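Local coordinates for RimK-related lysine biosynthesis protein (Thermococcus kodakarensis, PDB 5K2M) that probably acts as an ATP- and magnesium-dependent ligase of amino-acid biosynthesis, as an ATP-grasp enzyme of the RimK family and LysX subfamily, at residues M1-T6 against V45-N50; I5-L10 against M29-D34; L88-K93 against V215-A220. All coordinates share one frame; numbering follows the deposited sequence.

Interaction 1: residues M1-T6 against V45-N50; sequences MRIGIT and VVIIRN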
ATOM      1  N   MET A   1      42.571   3.307  21.528  1.00 60.82           N
ATOM      2  CA  MET A   1      42.738   3.446  20.054  1.00 60.31           C
ATOM      3  C   MET A   1      42.561   2.115  19.360  1.00 57.15           C
ATOM      4  O   MET A   1      43.349   1.197  19.583  1.00 56.58           O
ATOM      5  CB  MET A   1      44.142   3.948  19.725  1.00 63.88           C
ATOM      6  CG  MET A   1      44.207   5.412  19.391  1.00 66.25           C
ATOM      7  SD  MET A   1      43.828   5.739  17.665  1.00 65.17           S
ATOM      8  CE  MET A   1      44.146   7.496  17.698  1.00 66.36           C
ATOM      9  N   ARG A   2      41.543   2.013  18.512  1.00 54.44           N
ATOM     10  CA  ARG A   2      41.439   0.885  17.596  1.00 52.90           C
ATOM     11  C   ARG A   2      41.581   1.397  16.165  1.00 48.61           C
ATOM     12  O   ARG A   2      40.775   2.194  15.688  1.00 46.41           O
ATOM     13  CB  ARG A   2      40.135   0.115  17.816  1.00 54.51           C
ATOM     14  CG  ARG A   2      40.216  -0.802  19.028  1.00 57.40           C
ATOM     15  CD  ARG A   2      38.862  -1.275  19.522  1.00 58.59           C
ATOM     16  NE  ARG A   2      38.118  -1.998  18.496  1.00 61.27           N
ATOM     17  CZ  ARG A   2      38.265  -3.285  18.195  1.00 60.83           C
ATOM     18  NH1 ARG A   2      39.142  -4.038  18.832  1.00 62.08           N
ATOM     19  NH2 ARG A   2      37.521  -3.821  17.237  1.00 62.90           N
ATOM     20  N   ILE A   3      42.641   0.948  15.506  1.00 46.30           N
ATOM     21  CA  ILE A   3      42.977   1.374  14.158  1.00 44.18           C
ATOM     22  C   ILE A   3      42.663   0.219  13.204  1.00 41.84           C
ATOM     23  O   ILE A   3      43.230  -0.864  13.319  1.00 41.54           O
ATOM     24  CB  ILE A   3      44.475   1.743  14.051  1.00 44.49           C
ATOM     25  CG1 ILE A   3      44.799   2.944  14.945  1.00 45.66           C
ATOM     26  CG2 ILE A   3      44.854   2.032  12.601  1.00 45.78           C
ATOM     27  CD1 ILE A   3      46.281   3.215  15.129  1.00 45.06           C
ATOM     28  N   GLY A   4      41.745   0.443  12.276  1.00 40.85           N
ATOM     29  CA  GLY A   4      41.476  -0.534  11.223  1.00 40.74           C
ATOM     30  C   GLY A   4      42.425  -0.387  10.043  1.00 40.31           C
ATOM     31  O   GLY A   4      42.838   0.727   9.706  1.00 40.02           O
ATOM     32  N   ILE A   5      42.763  -1.505   9.401  1.00 39.95           N
ATOM     33  CA  ILE A   5      43.465  -1.467   8.113  1.00 39.44           C
ATOM     34  C   ILE A   5      42.706  -2.324   7.107  1.00 39.61           C
ATOM     35  O   ILE A   5      42.623  -3.538   7.276  1.00 39.04           O
ATOM     36  CB  ILE A   5      44.903  -2.017   8.227  1.00 39.05           C
ATOM     37  CG1 ILE A   5      45.686  -1.263   9.295  1.00 41.76           C
ATOM     38  CG2 ILE A   5      45.626  -1.910   6.898  1.00 39.04           C
ATOM     39  CD1 ILE A   5      47.080  -1.803   9.537  1.00 42.41           C
ATOM     40  N   THR A   6      42.176  -1.716   6.046  1.00 39.49           N
ATOM     41  CA  THR A   6      41.470  -2.496   5.020  1.00 39.91           C
ATOM     42  C   THR A   6      42.412  -2.838   3.881  1.00 41.63           C
ATOM     43  O   THR A   6      43.205  -2.001   3.453  1.00 42.08           O
ATOM     44  CB  THR A   6      40.246  -1.779   4.453  1.00 36.99           C
ATOM     45  OG1 THR A   6      40.659  -0.570   3.830  1.00 37.38           O
ATOM     46  CG2 THR A   6      39.253  -1.478   5.539  1.00 37.66           C
ATOM     47  N   VAL A  45      39.603   4.900  13.569  1.00 44.54           N
ATOM     48  CA  VAL A  45      40.031   5.310  12.242  1.00 41.98           C
ATOM     49  C   VAL A  45      40.299   4.058  11.420  1.00 41.79           C
ATOM     50  O   VAL A  45      40.634   3.010  11.979  1.00 39.91           O
ATOM     51  CB  VAL A  45      41.282   6.227  12.302  1.00 43.12           C
ATOM     52  CG1 VAL A  45      42.470   5.530  12.952  1.00 43.14           C
ATOM     53  CG2 VAL A  45      41.660   6.737  10.920  1.00 41.86           C
ATOM     54  N   VAL A  46      40.112   4.159  10.102  1.00 38.64           N
ATOM     55  CA  VAL A  46      40.511   3.091   9.194  1.00 39.72           C
ATOM     56  C   VAL A  46      41.506   3.619   8.174  1.00 38.26           C
ATOM     57  O   VAL A  46      41.288   4.662   7.567  1.00 39.04           O
ATOM     58  CB  VAL A  46      39.316   2.488   8.447  1.00 38.70           C
ATOM     59  CG1 VAL A  46      39.787   1.443   7.446  1.00 39.42           C
ATOM     60  CG2 VAL A  46      38.353   1.876   9.438  1.00 39.71           C
ATOM     61  N   ILE A  47      42.595   2.880   8.006  1.00 38.23           N
ATOM     62  CA  ILE A  47      43.598   3.157   6.990  1.00 37.96           C
ATOM     63  C   ILE A  47      43.243   2.313   5.776  1.00 38.18           C
ATOM     64  O   ILE A  47      43.284   1.086   5.824  1.00 39.58           O
ATOM     65  CB  ILE A  47      45.011   2.833   7.506  1.00 38.35           C
ATOM     66  CG1 ILE A  47      45.349   3.767   8.675  1.00 40.04           C
ATOM     67  CG2 ILE A  47      46.047   2.999   6.405  1.00 38.24           C
ATOM     68  CD1 ILE A  47      46.549   3.334   9.495  1.00 41.18           C
ATOM     69  N   ILE A  48      42.876   2.986   4.698  1.00 38.28           N
ATOM     70  CA  ILE A  48      42.337   2.337   3.503  1.00 38.62           C
ATOM     71  C   ILE A  48      43.479   1.887   2.590  1.00 39.53           C
ATOM     72  O   ILE A  48      44.188   2.729   2.037  1.00 39.20           O
ATOM     73  CB  ILE A  48      41.414   3.310   2.749  1.00 37.59           C
ATOM     74  CG1 ILE A  48      40.246   3.742   3.643  1.00 38.18           C
ATOM     75  CG2 ILE A  48      40.888   2.683   1.452  1.00 39.27           C
ATOM     76  CD1 ILE A  48      39.213   2.668   3.919  1.00 37.54           C
ATOM     77  N   ARG A  49      43.655   0.574   2.431  1.00 39.49           N
ATOM     78  CA  ARG A  49      44.770   0.043   1.643  1.00 39.71           C
ATOM     79  C   ARG A  49      44.373  -0.998   0.576  1.00 41.12           C
ATOM     80  O   ARG A  49      45.241  -1.724   0.085  1.00 41.44           O
ATOM     81  CB  ARG A  49      45.839  -0.541   2.568  1.00 38.93           C
ATOM     82  CG  ARG A  49      46.436   0.461   3.544  1.00 40.76           C
ATOM     83  CD  ARG A  49      47.231   1.551   2.835  1.00 40.23           C
ATOM     84  NE  ARG A  49      48.307   0.978   2.038  1.00 40.98           N
ATOM     85  CZ  ARG A  49      49.208   1.683   1.359  1.00 42.98           C
ATOM     86  NH1 ARG A  49      50.139   1.044   0.661  1.00 43.76           N
ATOM     87  NH2 ARG A  49      49.193   3.015   1.379  1.00 43.20           N
ATOM     88  N   ASN A  50      43.096  -1.029   0.182  1.00 39.29           N
ATOM     89  CA  ASN A  50      42.624  -1.984  -0.832  1.00 39.90           C
ATOM     90  C   ASN A  50      43.410  -1.770  -2.149  1.00 40.31           C
ATOM     91  O   ASN A  50      43.605  -0.632  -2.560  1.00 39.38           O
ATOM     92  CB  ASN A  50      41.126  -1.809  -1.140  1.00 41.49           C
ATOM     93  CG  ASN A  50      40.219  -1.833   0.096  1.00 42.38           C
ATOM     94  OD1 ASN A  50      39.302  -2.651   0.177  1.00 48.33           O
ATOM     95  ND2 ASN A  50      40.412  -0.900   1.010  1.00 39.28           N
TER
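Ile3 to Thr6 pair with Val45 to Ile48 as neighbouring parallel strands whose short segments diverge by 18°, held by a ladder of backbone hydrogen bonds that runs from Gly4 N to Val45 O (2.8 Å) through the nearly straight Ile47 N to Gly4 O bond (175° at the hydrogen) and the Thr6 N to Ile47 O bond. They form the centre of the four-stranded parallel beta-sheet, strand order 2-1-3-4, of an alpha/beta domain, consistent with the N-terminal domain that precedes the ATP-binding domain in ATP-grasp enzymes.

Ile3, Ile5, Val45 and Ile47 share one face, covered by helices 12-24 and 259-272. There Ile3 and Val45 lie side by side, CG1 of Ile3 4.0 Å from CG1 of Val45, while the other branch of Ile3, CG2, meets Ile47 CD1 at 3.8 Å. On the face against helix 53-65, Gly4 sits beside Val46, where a CB on Gly4 would come within a tight 3.1 Å of Val46 CG2. Thr6 fills the next position: its side chain crosses that of Val46 at about a right angle, CG2 3.5 Å from Val46 CG1, and chi1 of 61° puts OG1 between the backbone N and the carbonyl carbon, facing Ile48.

Arg49 bends at chi2 and chi3 and leads its guanidinium away from the strands, to a salt bridge with Glu14 and a hydrogen bond to Met246 O. Its backbone N instead turns back to Thr6, bonded to Thr6 O at 2.8 Å and weakly to Thr6 OG1 at 3.5 Å.

Interaction 2: residues I5-L10 against M29-D34; sequences ITYTVL and MLHEDD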
ATOM      1  N   ILE A   5      42.763  -1.505   9.401  1.00 39.95           N
ATOM      2  CA  ILE A   5      43.465  -1.467   8.113  1.00 39.44           C
ATOM      3  C   ILE A   5      42.706  -2.324   7.107  1.00 39.61           C
ATOM      4  O   ILE A   5      42.623  -3.538   7.276  1.00 39.04           O
ATOM      5  CB  ILE A   5      44.903  -2.017   8.227  1.00 39.05           C
ATOM      6  CG1 ILE A   5      45.686  -1.263   9.295  1.00 41.76           C
ATOM      7  CG2 ILE A   5      45.626  -1.910   6.898  1.00 39.04           C
ATOM      8  CD1 ILE A   5      47.080  -1.803   9.537  1.00 42.41           C
ATOM      9  N   THR A   6      42.176  -1.716   6.046  1.00 39.49           N
ATOM     10  CA  THR A   6      41.470  -2.496   5.020  1.00 39.91           C
ATOM     11  C   THR A   6      42.412  -2.838   3.881  1.00 41.63           C
ATOM     12  O   THR A   6      43.205  -2.001   3.453  1.00 42.08           O
ATOM     13  CB  THR A   6      40.246  -1.779   4.453  1.00 36.99           C
ATOM     14  OG1 THR A   6      40.659  -0.570   3.830  1.00 37.38           O
ATOM     15  CG2 THR A   6      39.253  -1.478   5.539  1.00 37.66           C
ATOM     16  N   TYR A   7      42.307  -4.069   3.391  1.00 43.63           N
ATOM     17  CA  TYR A   7      43.305  -4.618   2.471  1.00 44.85           C
ATOM     18  C   TYR A   7      42.770  -5.739   1.571  1.00 45.08           C
ATOM     19  O   TYR A   7      41.787  -6.425   1.893  1.00 43.26           O
ATOM     20  CB  TYR A   7      44.521  -5.114   3.260  1.00 45.61           C
ATOM     21  CG  TYR A   7      44.298  -6.388   4.065  1.00 47.74           C
ATOM     22  CD1 TYR A   7      43.804  -6.354   5.371  1.00 48.21           C
ATOM     23  CD2 TYR A   7      44.618  -7.623   3.528  1.00 48.97           C
ATOM     24  CE1 TYR A   7      43.621  -7.523   6.096  1.00 49.08           C
ATOM     25  CE2 TYR A   7      44.435  -8.789   4.241  1.00 49.80           C
ATOM     26  CZ  TYR A   7      43.944  -8.741   5.516  1.00 51.04           C
ATOM     27  OH  TYR A   7      43.772  -9.936   6.179  1.00 56.91           O
ATOM     28  N   THR A   8      43.439  -5.905   0.439  1.00 45.89           N
ATOM     29  CA  THR A   8      43.161  -6.980  -0.497  1.00 47.05           C
ATOM     30  C   THR A   8      44.188  -8.073  -0.262  1.00 47.36           C
ATOM     31  O   THR A   8      43.842  -9.215   0.038  1.00 47.82           O
ATOM     32  CB  THR A   8      43.251  -6.467  -1.938  1.00 46.59           C
ATOM     33  OG1 THR A   8      42.463  -5.279  -2.055  1.00 46.73           O
ATOM     34  CG2 THR A   8      42.762  -7.533  -2.927  1.00 46.64           C
ATOM     35  N   VAL A   9      45.457  -7.705  -0.395  1.00 47.36           N
ATOM     36  CA  VAL A   9      46.558  -8.568  -0.005  1.00 48.52           C
ATOM     37  C   VAL A   9      47.447  -7.723   0.894  1.00 49.18           C
ATOM     38  O   VAL A   9      47.392  -6.490   0.847  1.00 53.74           O
ATOM     39  CB  VAL A   9      47.343  -9.131  -1.225  1.00 49.03           C
ATOM     40  CG1 VAL A   9      46.457 -10.033  -2.082  1.00 49.01           C
ATOM     41  CG2 VAL A   9      47.928  -8.026  -2.081  1.00 48.26           C
ATOM     42  N   LEU A  10      48.246  -8.372   1.723  1.00 48.94           N
ATOM     43  CA  LEU A  10      49.152  -7.658   2.604  1.00 49.03           C
ATOM     44  C   LEU A  10      50.530  -7.594   1.961  1.00 47.14           C
ATOM     45  O   LEU A  10      51.336  -8.521   2.097  1.00 46.26           O
ATOM     46  CB  LEU A  10      49.212  -8.328   3.983  1.00 49.36           C
ATOM     47  CG  LEU A  10      47.901  -8.328   4.772  1.00 51.01           C
ATOM     48  CD1 LEU A  10      48.030  -9.183   6.022  1.00 52.29           C
ATOM     49  CD2 LEU A  10      47.455  -6.923   5.146  1.00 50.40           C
ATOM     50  N   MET A  29      42.723  -5.920  11.528  1.00 46.68           N
ATOM     51  CA  MET A  29      42.998  -6.220  10.130  1.00 47.37           C
ATOM     52  C   MET A  29      41.705  -6.597   9.448  1.00 46.63           C
ATOM     53  O   MET A  29      41.053  -7.544   9.857  1.00 47.38           O
ATOM     54  CB  MET A  29      43.977  -7.385  10.014  1.00 47.61           C
ATOM     55  CG  MET A  29      45.318  -7.124  10.672  1.00 48.62           C
ATOM     56  SD  MET A  29      46.118  -5.677   9.976  1.00 48.36           S
ATOM     57  CE  MET A  29      46.583  -6.271   8.360  1.00 50.78           C
ATOM     58  N   LEU A  30      41.328  -5.853   8.414  1.00 44.85           N
ATOM     59  CA  LEU A  30      40.048  -6.066   7.768  1.00 44.66           C
ATOM     60  C   LEU A  30      40.269  -6.412   6.322  1.00 42.95           C
ATOM     61  O   LEU A  30      40.434  -5.533   5.484  1.00 41.87           O
ATOM     62  CB  LEU A  30      39.179  -4.820   7.865  1.00 44.93           C
ATOM     63  CG  LEU A  30      38.797  -4.407   9.282  1.00 44.86           C
ATOM     64  CD1 LEU A  30      38.604  -2.904   9.326  1.00 45.36           C
ATOM     65  CD2 LEU A  30      37.550  -5.140   9.747  1.00 45.98           C
ATOM     66  N   HIS A  31      40.282  -7.700   6.026  1.00 42.50           N
ATOM     67  CA  HIS A  31      40.234  -8.112   4.649  1.00 43.51           C
ATOM     68  C   HIS A  31      38.857  -7.745   4.086  1.00 41.78           C
ATOM     69  O   HIS A  31      37.893  -7.552   4.828  1.00 40.21           O
ATOM     70  CB  HIS A  31      40.497  -9.606   4.502  1.00 45.57           C
ATOM     71  CG  HIS A  31      40.583 -10.041   3.077  1.00 47.32           C
ATOM     72  ND1 HIS A  31      39.672 -10.900   2.506  1.00 49.21           N
ATOM     73  CD2 HIS A  31      41.432  -9.677   2.086  1.00 47.19           C
ATOM     74  CE1 HIS A  31      39.976 -11.075   1.231  1.00 48.52           C
ATOM     75  NE2 HIS A  31      41.037 -10.338   0.952  1.00 48.57           N
ATOM     76  N   GLU A  32      38.785  -7.642   2.772  1.00 40.82           N
ATOM     77  CA  GLU A  32      37.539  -7.377   2.064  1.00 41.52           C
ATOM     78  C   GLU A  32      36.380  -8.305   2.438  1.00 42.24           C
ATOM     79  O   GLU A  32      35.238  -7.858   2.524  1.00 41.53           O
ATOM     80  CB  GLU A  32      37.808  -7.395   0.563  1.00 42.40           C
ATOM     81  CG  GLU A  32      38.566  -6.153   0.162  1.00 44.52           C
ATOM     82  CD  GLU A  32      39.056  -6.133  -1.267  1.00 47.88           C
ATOM     83  OE1 GLU A  32      39.214  -7.202  -1.900  1.00 50.84           O
ATOM     84  OE2 GLU A  32      39.308  -5.011  -1.745  1.00 49.88           O
ATOM     85  N   ASP A  33      36.683  -9.575   2.701  1.00 42.21           N
ATOM     86  CA  ASP A  33      35.689 -10.527   3.196  1.00 43.64           C
ATOM     87  C   ASP A  33      35.045 -10.076   4.508  1.00 43.35           C
ATOM     88  O   ASP A  33      33.911 -10.431   4.788  1.00 44.10           O
ATOM     89  CB  ASP A  33      36.302 -11.918   3.407  1.00 44.80           C
ATOM     90  CG  ASP A  33      36.758 -12.581   2.110  1.00 46.54           C
ATOM     91  OD1 ASP A  33      36.582 -12.014   0.997  1.00 47.06           O
ATOM     92  OD2 ASP A  33      37.307 -13.697   2.219  1.00 49.99           O
ATOM     93  N   ASP A  34      35.781  -9.319   5.313  1.00 43.85           N
ATOM     94  CA  ASP A  34      35.286  -8.805   6.599  1.00 44.39           C
ATOM     95  C   ASP A  34      34.441  -7.534   6.479  1.00 44.58           C
ATOM     96  O   ASP A  34      33.960  -7.014   7.498  1.00 44.60           O
ATOM     97  CB  ASP A  34      36.472  -8.493   7.528  1.00 45.41           C
ATOM     98  CG  ASP A  34      37.365  -9.695   7.761  1.00 47.90           C
ATOM     99  OD1 ASP A  34      36.809 -10.786   8.027  1.00 47.88           O
ATOM    100  OD2 ASP A  34      38.610  -9.544   7.668  1.00 46.95           O
TER
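Tyr7 lays its ring across the backbone of Leu30 and His31, at the edge of a beta-alpha-beta unit in which strands 2-7 and 26-31 run parallel and helix 12-24 joins them. Backbone bonds from Leu30 N to Ile5 O and from Tyr7 N to Leu30 O set the register. A chi1 of 72° holds Tyr7 CG between its own backbone N and carbonyl carbon, and the ring is flanked by His31 CA 3.7 Å above one face and Leu10 CD2 over the opposite face, both toward the rim. His31 CB adds an off-centre CH-pi contact, 4.2 Å from the Tyr7 ring centroid.

Met29, bent at chi2 and chi3, brings SD 4.0 Å from Ile5 CD1 and packs CE tightly on Leu10 CD2 at 3.4 Å. Met29 CE also lies 3.9 Å from Tyr7 CE1. An alanine in place of Tyr7 would probably open a gap between His31 and Leu10 and leave Met29 CE freer to turn.

Thr8 OG1 takes its stronger bond from Val51 N and gives Glu32 OE2 only a weak one. Packing on backbone, His31 and Leu10 thus holds the tyrosine ring, whose hydroxyl bonds weakly to another protein's backbone.

Interaction 3: residues L88-K93 against V215-A220; sequences LRLAGK and VKAWEA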
ATOM      1  N   LEU A  88      42.250  19.108 -12.737  1.00 40.46           N
ATOM      2  CA  LEU A  88      41.359  20.252 -12.487  1.00 41.14           C
ATOM      3  C   LEU A  88      41.671  20.932 -11.153  1.00 43.20           C
ATOM      4  O   LEU A  88      41.722  22.150 -11.070  1.00 41.65           O
ATOM      5  CB  LEU A  88      39.888  19.838 -12.563  1.00 40.05           C
ATOM      6  CG  LEU A  88      39.121  20.018 -13.882  1.00 42.07           C
ATOM      7  CD1 LEU A  88      39.988  20.279 -15.104  1.00 41.48           C
ATOM      8  CD2 LEU A  88      38.141  18.892 -14.165  1.00 40.35           C
ATOM      9  N   ARG A  89      41.914  20.158 -10.107  1.00 45.65           N
ATOM     10  CA  ARG A  89      42.223  20.778  -8.823  1.00 48.82           C
ATOM     11  C   ARG A  89      43.652  21.336  -8.773  1.00 46.99           C
ATOM     12  O   ARG A  89      43.901  22.317  -8.087  1.00 45.14           O
ATOM     13  CB  ARG A  89      41.943  19.811  -7.673  1.00 53.61           C
ATOM     14  CG  ARG A  89      41.494  20.543  -6.423  1.00 62.51           C
ATOM     15  CD  ARG A  89      40.602  19.707  -5.531  1.00 66.21           C
ATOM     16  NE  ARG A  89      39.268  19.483  -6.091  1.00 68.52           N
ATOM     17  CZ  ARG A  89      38.257  20.352  -6.051  1.00 69.55           C
ATOM     18  NH1 ARG A  89      38.401  21.556  -5.505  1.00 73.15           N
ATOM     19  NH2 ARG A  89      37.085  20.016  -6.575  1.00 68.07           N
ATOM     20  N   LEU A  90      44.581  20.723  -9.511  1.00 45.99           N
ATOM     21  CA  LEU A  90      45.959  21.223  -9.598  1.00 47.68           C
ATOM     22  C   LEU A  90      46.106  22.486 -10.465  1.00 50.84           C
ATOM     23  O   LEU A  90      47.006  23.292 -10.237  1.00 50.86           O
ATOM     24  CB  LEU A  90      46.896  20.142 -10.137  1.00 46.43           C
ATOM     25  CG  LEU A  90      47.112  18.950  -9.209  1.00 46.11           C
ATOM     26  CD1 LEU A  90      47.671  17.752  -9.964  1.00 45.42           C
ATOM     27  CD2 LEU A  90      47.995  19.336  -8.030  1.00 47.53           C
ATOM     28  N   ALA A  91      45.219  22.663 -11.441  1.00 52.17           N
ATOM     29  CA  ALA A  91      45.363  23.726 -12.434  1.00 51.79           C
ATOM     30  C   ALA A  91      45.237  25.097 -11.804  1.00 52.42           C
ATOM     31  O   ALA A  91      44.348  25.339 -11.002  1.00 53.81           O
ATOM     32  CB  ALA A  91      44.331  23.558 -13.535  1.00 54.01           C
ATOM     33  N   GLY A  92      46.149  25.994 -12.152  1.00 52.48           N
ATOM     34  CA  GLY A  92      46.191  27.309 -11.528  1.00 54.33           C
ATOM     35  C   GLY A  92      46.958  27.355 -10.210  1.00 54.32           C
ATOM     36  O   GLY A  92      47.350  28.437  -9.782  1.00 55.36           O
ATOM     37  N   LYS A  93      47.179  26.196  -9.573  1.00 51.64           N
ATOM     38  CA  LYS A  93      47.872  26.123  -8.280  1.00 50.95           C
ATOM     39  C   LYS A  93      49.347  25.776  -8.437  1.00 48.51           C
ATOM     40  O   LYS A  93      50.190  26.310  -7.731  1.00 48.37           O
ATOM     41  CB  LYS A  93      47.233  25.055  -7.397  1.00 51.66           C
ATOM     42  CG  LYS A  93      45.753  25.255  -7.124  1.00 54.28           C
ATOM     43  CD  LYS A  93      45.509  26.407  -6.171  1.00 58.44           C
ATOM     44  CE  LYS A  93      44.475  26.025  -5.124  1.00 61.37           C
ATOM     45  NZ  LYS A  93      43.141  25.780  -5.728  1.00 61.25           N
ATOM     46  N   VAL A 215      54.618  20.107  -1.722  1.00 45.62           N
ATOM     47  CA  VAL A 215      53.732  20.618  -0.678  1.00 45.79           C
ATOM     48  C   VAL A 215      52.583  21.421  -1.298  1.00 46.05           C
ATOM     49  O   VAL A 215      51.434  21.278  -0.890  1.00 44.39           O
ATOM     50  CB  VAL A 215      54.492  21.475   0.375  1.00 47.57           C
ATOM     51  CG1 VAL A 215      53.525  22.169   1.330  1.00 47.89           C
ATOM     52  CG2 VAL A 215      55.456  20.615   1.183  1.00 48.80           C
ATOM     53  N   LYS A 216      52.899  22.253  -2.285  1.00 48.80           N
ATOM     54  CA  LYS A 216      51.882  23.056  -2.975  1.00 50.29           C
ATOM     55  C   LYS A 216      50.865  22.183  -3.705  1.00 47.32           C
ATOM     56  O   LYS A 216      49.675  22.476  -3.693  1.00 46.05           O
ATOM     57  CB  LYS A 216      52.524  24.038  -3.961  1.00 52.89           C
ATOM     58  CG  LYS A 216      52.997  25.347  -3.340  1.00 56.71           C
ATOM     59  CD  LYS A 216      53.866  26.114  -4.328  1.00 61.09           C
ATOM     60  CE  LYS A 216      54.073  27.569  -3.929  1.00 65.92           C
ATOM     61  NZ  LYS A 216      52.911  28.414  -4.338  1.00 68.04           N
ATOM     62  N   ALA A 217      51.339  21.115  -4.342  1.00 45.77           N
ATOM     63  CA  ALA A 217      50.446  20.158  -4.986  1.00 43.43           C
ATOM     64  C   ALA A 217      49.507  19.534  -3.957  1.00 43.89           C
ATOM     65  O   ALA A 217      48.311  19.394  -4.203  1.00 43.10           O
ATOM     66  CB  ALA A 217      51.244  19.076  -5.694  1.00 42.10           C
ATOM     67  N   TRP A 218      50.054  19.154  -2.805  1.00 42.76           N
ATOM     68  CA  TRP A 218      49.241  18.606  -1.722  1.00 42.74           C
ATOM     69  C   TRP A 218      48.196  19.611  -1.223  1.00 43.78           C
ATOM     70  O   TRP A 218      47.073  19.222  -0.895  1.00 40.50           O
ATOM     71  CB  TRP A 218      50.132  18.163  -0.556  1.00 43.00           C
ATOM     72  CG  TRP A 218      49.366  17.594   0.606  1.00 43.39           C
ATOM     73  CD1 TRP A 218      49.165  16.285   0.875  1.00 43.35           C
ATOM     74  CD2 TRP A 218      48.704  18.324   1.648  1.00 44.87           C
ATOM     75  NE1 TRP A 218      48.423  16.143   2.016  1.00 43.40           N
ATOM     76  CE2 TRP A 218      48.108  17.381   2.501  1.00 44.39           C
ATOM     77  CE3 TRP A 218      48.547  19.684   1.936  1.00 46.30           C
ATOM     78  CZ2 TRP A 218      47.374  17.748   3.639  1.00 44.91           C
ATOM     79  CZ3 TRP A 218      47.817  20.048   3.065  1.00 47.30           C
ATOM     80  CH2 TRP A 218      47.244  19.080   3.901  1.00 45.29           C
ATOM     81  N   GLU A 219      48.583  20.892  -1.149  1.00 44.61           N
ATOM     82  CA  GLU A 219      47.700  21.972  -0.674  1.00 45.66           C
ATOM     83  C   GLU A 219      46.539  22.250  -1.634  1.00 44.42           C
ATOM     84  O   GLU A 219      45.488  22.724  -1.217  1.00 44.68           O
ATOM     85  CB  GLU A 219      48.506  23.257  -0.372  1.00 47.33           C
ATOM     86  CG  GLU A 219      49.282  23.129   0.936  1.00 50.75           C
ATOM     87  CD  GLU A 219      50.301  24.225   1.218  1.00 54.67           C
ATOM     88  OE1 GLU A 219      50.620  25.053   0.337  1.00 58.29           O
ATOM     89  OE2 GLU A 219      50.808  24.230   2.358  1.00 58.86           O
ATOM     90  N   ALA A 220      46.719  21.928  -2.908  1.00 42.98           N
ATOM     91  CA  ALA A 220      45.595  21.919  -3.844  1.00 44.40           C
ATOM     92  C   ALA A 220      44.445  21.007  -3.387  1.00 44.66           C
ATOM     93  O   ALA A 220      43.291  21.272  -3.698  1.00 43.45           O
ATOM     94  CB  ALA A 220      46.061  21.501  -5.230  1.00 44.18           C
TER
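Ala220 contributes the most buried surface, set where the C-terminal ends of helices 83-90 and 208-219 meet within the ATP-grasp domain. Its methyl group points toward segment 88-93 and touches three residues there: CB lies 3.7 Å from the backbone Arg89 O, 4.0 Å from Leu90 CD2 and 4.2 Å from Lys93 CG.

Leu90 supplies the apolar half of the joint. Its CG stands anti to the carbonyl carbon (chi1 -68°), and the CD2 branch reaches between two alanines of 215-220, 4.0 Å from Ala217 CB and close to Ala220 CB. The same branch rests 3.8 Å from the backbone Ala217 O. Phe221 and Val96 also pack on this leucine.

Lys93 comes back over Ala220 because the chain turns after helix 83-90, with Lys93 N hydrogen-bonded to Leu90 O at 3.0 Å and Gly92 at left-handed backbone angles between them. It is the aliphatic CG of the lysine that makes the contact. Arg89 behaves alike: its CG sits 3.3 Å from Ala220 O, while its NE goes to a salt bridge with Glu79.

No hydrogen bond spans the two segments. Small alanines let the helix ends approach closely, and the join rests on packing of methyl and methylene groups on each other and on backbone carbonyl oxygens, with the arginine charge turned to a partner elsewhere.

Interactions 1 and 2 are two edges of one strand: residues 2-7 pair with 45-49 on one side and with 26-31 on the other, sharing Ile5 and Thr6, and their centres lie 9 Å apart. They also meet beyond the strand ends, where Asn50 of interaction 1 packs on Thr8 and Glu32 of interaction 2. Interaction 3 belongs to the ATP-grasp domain, its centre about 27 Å from that of interaction 1 and 31 Å from that of interaction 2. The side chains of Leu90 in interaction 3 and Arg49 in interaction 1 lie at similar range from a bound magnesium ion, about 11 and 12 Å; Leu90 is about 10 Å from ADP. Interactions 2 and 3 both touch the second subunit.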